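Local coordinates for cell wall surface anchor family protein (Streptococcus agalactiae serogroup V, PDB 3TW0), which serves as the adhesive tip pilin of the Group B Streptococcus pilus, probably meeting host targets through its magnesium-binding von Willebrand factor A domain, at residues H103-Y107 and I119-P125; E229-L233 and I298-G302. The protein carries 2 engineered substitutions. All coordinates share one frame; numbering follows the deposited sequence.

Interaction 1 of 2, residues H103-Y107 and I119-P125; sequences HNYSY and ILKSRIP
The ring of Y105 lies between P125 and H103. P125 CB packs over the centre of one face, 3.6 Å from the ring centroid and 13° off the normal, a CH-pi contact. H103 CB sits over the opposite face. The R123 guanidinium is also covered on both faces. N104 ND2 lies over its centre, 3.4 Å from R123 CZ, and I119 CG2 lies on the opposite face nearer the rim. The amide and guanidinium planes are 39° apart. At the guanidinium edge, nearly in its plane, R123 NH1 donates to S106 O at 2.7 Å. The extended R123 chain carries the group there. With CG turned away from the backbone N (chi1 -155°), Y107 brings CE1 to I119 CG2 at 3.7 Å, edge first, and its CB rests on L120 CG. S106 OG bonds to F66 O and to T60 N of strand 55-61. The contact joins the last turn of helix 114-122 and the residues after it to the loop after strand 97-101, within the von Willebrand factor A domain. A single guanidinium N-H grips the S106 carbonyl, and the positive charge probably strengthens that bond. The covered faces should limit rotation of the guanidinium.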
loop_
_atom_site.group_PDB
_atom_site.type_symbol
_atom_site.label_atom_id
_atom_site.label_comp_id
_atom_site.label_asym_id
_atom_site.label_seq_id
_atom_site.Cartn_x
_atom_site.Cartn_y
_atom_site.Cartn_z
ATOM N N HIS A 103 -15.785 -3.195 -2.000
ATOM C CA HIS A 103 -16.136 -4.195 -2.992
ATOM C C HIS A 103 -15.501 -5.542 -2.610
ATOM O O HIS A 103 -14.394 -5.593 -2.088
ATOM C CB HIS A 103 -15.530 -3.813 -4.348
ATOM C CG HIS A 103 -16.041 -2.529 -4.928
ATOM N ND1 HIS A 103 -17.374 -2.315 -5.221
ATOM C CD2 HIS A 103 -15.385 -1.413 -5.327
ATOM C CE1 HIS A 103 -17.517 -1.119 -5.763
ATOM N NE2 HIS A 103 -16.328 -0.547 -5.831
ATOM N N ASN A 104 -16.189 -6.630 -2.915
ATOM C CA ASN A 104 -15.634 -7.973 -2.731
ATOM C C ASN A 104 -14.988 -8.390 -4.032
ATOM O O ASN A 104 -15.609 -9.018 -4.897
ATOM C CB ASN A 104 -16.702 -8.983 -2.336
ATOM C CG ASN A 104 -16.116 -10.324 -1.940
ATOM O OD1 ASN A 104 -14.902 -10.518 -1.993
ATOM N ND2 ASN A 104 -16.967 -11.230 -1.467
ATOM N N TYR A 105 -13.715 -8.018 -4.164
ATOM C CA TYR A 105 -12.972 -8.337 -5.360
ATOM C C TYR A 105 -11.974 -9.465 -5.054
ATOM O O TYR A 105 -11.013 -9.692 -5.803
ATOM C CB TYR A 105 -12.257 -7.080 -5.889
ATOM C CG TYR A 105 -13.152 -6.011 -6.527
ATOM C CD1 TYR A 105 -14.390 -6.326 -7.106
ATOM C CD2 TYR A 105 -12.724 -4.696 -6.584
ATOM C CE1 TYR A 105 -15.180 -5.321 -7.705
ATOM C CE2 TYR A 105 -13.486 -3.695 -7.158
ATOM C CZ TYR A 105 -14.702 -4.009 -7.727
ATOM O OH TYR A 105 -15.423 -2.993 -8.303
ATOM N N SER A 106 -12.214 -10.178 -3.955
ATOM C CA SER A 106 -11.267 -11.200 -3.506
ATOM C C SER A 106 -11.878 -12.615 -3.471
ATOM O O SER A 106 -13.109 -12.788 -3.370
ATOM C CB SER A 106 -10.681 -10.809 -2.152
ATOM O OG SER A 106 -9.891 -9.621 -2.284
ATOM N N TYR A 107 -10.998 -13.610 -3.601
ATOM C CA TYR A 107 -11.315 -14.993 -3.262
ATOM C C TYR A 107 -10.208 -15.561 -2.377
ATOM O O TYR A 107 -9.133 -15.904 -2.857
ATOM C CB TYR A 107 -11.534 -15.861 -4.497
ATOM C CG TYR A 107 -12.412 -17.033 -4.183
ATOM C CD1 TYR A 107 -13.795 -16.946 -4.369
ATOM C CD2 TYR A 107 -11.888 -18.208 -3.646
ATOM C CE1 TYR A 107 -14.620 -17.988 -4.059
ATOM C CE2 TYR A 107 -12.727 -19.276 -3.315
ATOM C CZ TYR A 107 -14.097 -19.139 -3.535
ATOM O OH TYR A 107 -14.965 -20.160 -3.240
ATOM N N ILE A 119 -16.309 -18.142 -9.551
ATOM C CA ILE A 119 -16.621 -17.053 -8.617
ATOM C C ILE A 119 -15.432 -16.091 -8.541
ATOM O O ILE A 119 -15.608 -14.872 -8.666
ATOM C CB ILE A 119 -16.923 -17.556 -7.208
ATOM C CG1 ILE A 119 -18.193 -18.395 -7.212
ATOM C CG2 ILE A 119 -17.115 -16.395 -6.271
ATOM C CD1 ILE A 119 -18.285 -19.315 -6.025
ATOM N N LEU A 120 -14.238 -16.648 -8.342
ATOM C CA LEU A 120 -12.992 -15.839 -8.329
ATOM C C LEU A 120 -12.907 -14.925 -9.557
ATOM O O LEU A 120 -12.811 -13.697 -9.430
ATOM C CB LEU A 120 -11.773 -16.762 -8.201
ATOM C CG LEU A 120 -10.381 -16.184 -8.000
ATOM C CD1 LEU A 120 -9.486 -17.232 -7.351
ATOM C CD2 LEU A 120 -9.836 -15.703 -9.322
ATOM N N LYS A 121 -13.017 -15.512 -10.747
ATOM C CA LYS A 121 -12.886 -14.752 -11.978
ATOM C C LYS A 121 -13.994 -13.681 -12.146
ATOM O O LYS A 121 -13.723 -12.623 -12.703
ATOM C CB LYS A 121 -12.846 -15.680 -13.194
ATOM C CG LYS A 121 -11.661 -16.648 -13.262
ATOM C CD LYS A 121 -11.719 -17.481 -14.550
ATOM C CE LYS A 121 -11.361 -16.593 -15.727
ATOM N NZ LYS A 121 -11.599 -17.201 -17.095
ATOM N N SER A 122 -15.208 -13.949 -11.650
ATOM C CA SER A 122 -16.306 -12.954 -11.659
ATOM C C SER A 122 -16.003 -11.760 -10.736
ATOM O O SER A 122 -16.538 -10.661 -10.905
ATOM C CB SER A 122 -17.641 -13.594 -11.250
ATOM O OG SER A 122 -17.768 -13.712 -9.827
ATOM N N ARG A 123 -15.137 -11.976 -9.757
ATOM C CA ARG A 123 -14.782 -10.916 -8.823
ATOM C C ARG A 123 -13.569 -10.055 -9.251
ATOM O O ARG A 123 -13.203 -9.097 -8.549
ATOM C CB ARG A 123 -14.544 -11.526 -7.464
ATOM C CG ARG A 123 -15.829 -11.974 -6.801
ATOM C CD ARG A 123 -15.547 -12.394 -5.400
ATOM N NE ARG A 123 -16.695 -13.069 -4.824
ATOM C CZ ARG A 123 -16.653 -13.812 -3.727
ATOM N NH1 ARG A 123 -15.523 -14.003 -3.082
ATOM N NH2 ARG A 123 -17.759 -14.367 -3.270
ATOM N N ILE A 124 -12.982 -10.373 -10.406
ATOM C CA ILE A 124 -11.849 -9.621 -10.928
ATOM C C ILE A 124 -12.341 -8.254 -11.453
ATOM O O ILE A 124 -13.019 -8.195 -12.463
ATOM C CB ILE A 124 -11.140 -10.412 -12.071
ATOM C CG1 ILE A 124 -10.440 -11.671 -11.549
ATOM C CG2 ILE A 124 -10.123 -9.555 -12.817
ATOM C CD1 ILE A 124 -10.046 -12.616 -12.676
ATOM N N PRO A 125 -11.994 -7.146 -10.774
ATOM C CA PRO A 125 -12.351 -5.841 -11.344
ATOM C C PRO A 125 -11.525 -5.498 -12.606
ATOM O O PRO A 125 -10.387 -5.985 -12.779
ATOM C CB PRO A 125 -11.990 -4.879 -10.223
ATOM C CG PRO A 125 -10.788 -5.533 -9.566
ATOM C CD PRO A 125 -11.181 -7.006 -9.542
#

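Interaction 2 of 2, residues E229-L233 and I298-G302; sequences ESFKL and IKTHG
F231 has CG anti to its backbone N (chi1 177°), and this swings the ring back to T300 although its CB starts away from 298-302. T300 has OG1 between its backbone N and carbonyl carbon (chi1 68°). This presents T300 CG2 to F231 CE2, 3.4 Å away, and lets OG1 bond to E303 N, capping the start of helix 302-312. T300 CB lies over one face of the F231 ring, offset toward the rim, in a CH-pi contact 4.0 Å from the centroid. The two side chains run side by side in the same direction.

The backbones form a single bridge between K232 and T300. H301 N donates to F231 O at 2.9 Å, nearly in line with the carbonyl bond. L233 N donates to K299 O at 2.7 Å, but from well above the carbonyl plane. L233 CD2 approaches the H301 ring obliquely, 3.7 Å from H301 NE2, and the two side chains meet at about a right angle. L233 CD1 lies beside I298 CG2.

A water in the plane of the H301 ring joins NE2 to K232 O, 2.8 Å from each. H301 ND1 bonds to S179 OG, so both ring nitrogens have partners. S230 OG accepts from K232 N, an ST turn within 229-233.

The F231 side chain is about 9 Å from the bound magnesium ion. S20, S22 and T143 hold that ion, consistent with the MIDAS of a von Willebrand factor A domain, and the contact joins two loops beside the site. Bonds at both nitrogens should fix the orientation of the imidazole. T300 O is buried here and has no partner in the model, which may carry some polar cost.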
loop_
_atom_site.group_PDB
_atom_site.type_symbol
_atom_site.label_atom_id
_atom_site.label_comp_id
_atom_site.label_asym_id
_atom_site.label_seq_id
_atom_site.Cartn_x
_atom_site.Cartn_y
_atom_site.Cartn_z
ATOM N N GLU A 229 -1.205 9.591 -0.675
ATOM C CA GLU A 229 -0.805 10.868 -1.254
ATOM C C GLU A 229 0.474 10.669 -2.102
ATOM O O GLU A 229 0.592 11.209 -3.199
ATOM C CB GLU A 229 -0.597 11.857 -0.082
ATOM C CG GLU A 229 -0.066 13.265 -0.401
ATOM C CD GLU A 229 -1.142 14.215 -0.913
ATOM O OE1 GLU A 229 -2.163 14.402 -0.197
ATOM O OE2 GLU A 229 -0.962 14.772 -2.025
ATOM N N SER A 230 1.399 9.825 -1.620
ATOM C CA SER A 230 2.729 9.739 -2.233
ATOM C C SER A 230 3.536 8.487 -1.849
ATOM O O SER A 230 3.390 7.939 -0.781
ATOM C CB SER A 230 3.553 11.020 -1.926
ATOM O OG SER A 230 4.850 10.961 -2.521
ATOM N N PHE A 231 4.374 8.046 -2.778
ATOM C CA PHE A 231 5.409 7.074 -2.502
ATOM C C PHE A 231 6.340 7.607 -1.398
ATOM O O PHE A 231 6.862 6.835 -0.598
ATOM C CB PHE A 231 6.189 6.854 -3.798
ATOM C CG PHE A 231 7.343 5.916 -3.665
ATOM C CD1 PHE A 231 7.133 4.542 -3.591
ATOM C CD2 PHE A 231 8.653 6.402 -3.671
ATOM C CE1 PHE A 231 8.228 3.662 -3.505
ATOM C CE2 PHE A 231 9.740 5.532 -3.587
ATOM C CZ PHE A 231 9.523 4.162 -3.488
ATOM N N LYS A 232 6.530 8.925 -1.349
ATOM C CA LYS A 232 7.454 9.532 -0.394
ATOM C C LYS A 232 6.798 9.899 0.923
ATOM O O LYS A 232 5.621 10.211 0.957
ATOM C CB LYS A 232 8.104 10.797 -0.995
ATOM C CG LYS A 232 9.175 10.504 -2.071
ATOM C CD LYS A 232 9.881 11.801 -2.558
ATOM C CE LYS A 232 9.189 12.463 -3.770
ATOM N NZ LYS A 232 7.815 13.042 -3.467
ATOM N N LEU A 233 7.567 9.848 2.007
ATOM C CA LEU A 233 7.184 10.509 3.240
ATOM C C LEU A 233 7.840 11.879 3.208
ATOM O O LEU A 233 8.919 12.031 2.603
ATOM C CB LEU A 233 7.665 9.700 4.440
ATOM C CG LEU A 233 6.887 8.394 4.664
ATOM C CD1 LEU A 233 7.695 7.388 5.465
ATOM C CD2 LEU A 233 5.484 8.647 5.316
ATOM N N ILE A 298 13.285 6.849 7.574
ATOM C CA ILE A 298 12.439 6.179 6.574
ATOM C C ILE A 298 11.823 7.300 5.735
ATOM O O ILE A 298 11.232 8.213 6.290
ATOM C CB ILE A 298 11.364 5.299 7.256
ATOM C CG1 ILE A 298 12.015 4.275 8.212
ATOM C CG2 ILE A 298 10.411 4.651 6.251
ATOM C CD1 ILE A 298 12.914 3.233 7.541
ATOM N N LYS A 299 11.993 7.256 4.411
ATOM C CA LYS A 299 11.568 8.372 3.540
ATOM C C LYS A 299 10.621 7.964 2.419
ATOM O O LYS A 299 10.094 8.826 1.697
ATOM C CB LYS A 299 12.798 9.070 2.947
ATOM C CG LYS A 299 13.781 9.628 3.991
ATOM C CD LYS A 299 15.165 9.912 3.384
ATOM C CE LYS A 299 15.827 11.057 4.107
ATOM N NZ LYS A 299 17.289 10.807 4.426
ATOM N N THR A 300 10.407 6.656 2.254
ATOM C CA THR A 300 9.395 6.146 1.314
ATOM C C THR A 300 8.534 5.000 1.885
ATOM O O THR A 300 8.832 4.449 2.937
ATOM C CB THR A 300 10.049 5.605 0.046
ATOM O OG1 THR A 300 10.795 4.425 0.383
ATOM C CG2 THR A 300 10.969 6.661 -0.587
ATOM N N HIS A 301 7.495 4.605 1.165
ATOM C CA HIS A 301 6.741 3.415 1.546
ATOM C C HIS A 301 7.368 2.154 0.990
ATOM O O HIS A 301 7.097 1.066 1.478
ATOM C CB HIS A 301 5.243 3.568 1.170
ATOM C CG HIS A 301 4.612 4.713 1.886
ATOM N ND1 HIS A 301 4.221 4.632 3.206
ATOM C CD2 HIS A 301 4.462 6.008 1.528
ATOM C CE1 HIS A 301 3.786 5.814 3.611
ATOM N NE2 HIS A 301 3.930 6.668 2.612
ATOM N N GLY A 302 8.219 2.316 -0.017
ATOM C CA GLY A 302 8.881 1.183 -0.670
ATOM C C GLY A 302 9.793 0.490 0.314
ATOM O O GLY A 302 9.749 -0.722 0.466
HETATM O O HOH W 1 3.285 9.421 2.341
#

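Overall arrangement
From the N terminus, the chain first builds strands 11-18 and 55-61 of the parallel sheet. Interaction 1 then closes a short loop: only 11 residues separate its segments, and they hold the end of strand 107-108, strand 110-111 and the first part of helix 114-122. It packs the loop and helix end against strand 55-61, outermost in the parallel sheet of this chain, and helix 33-48. Interaction 2 comes later and closes a longer loop of 64 residues, which includes strands 249-251 and 271-276. It joins the loop after helix 220-223 to the start of helix 302-312. The two closures follow in series and neither nest nor cross. Their nearest atoms are about 19 Å apart, so they do not touch.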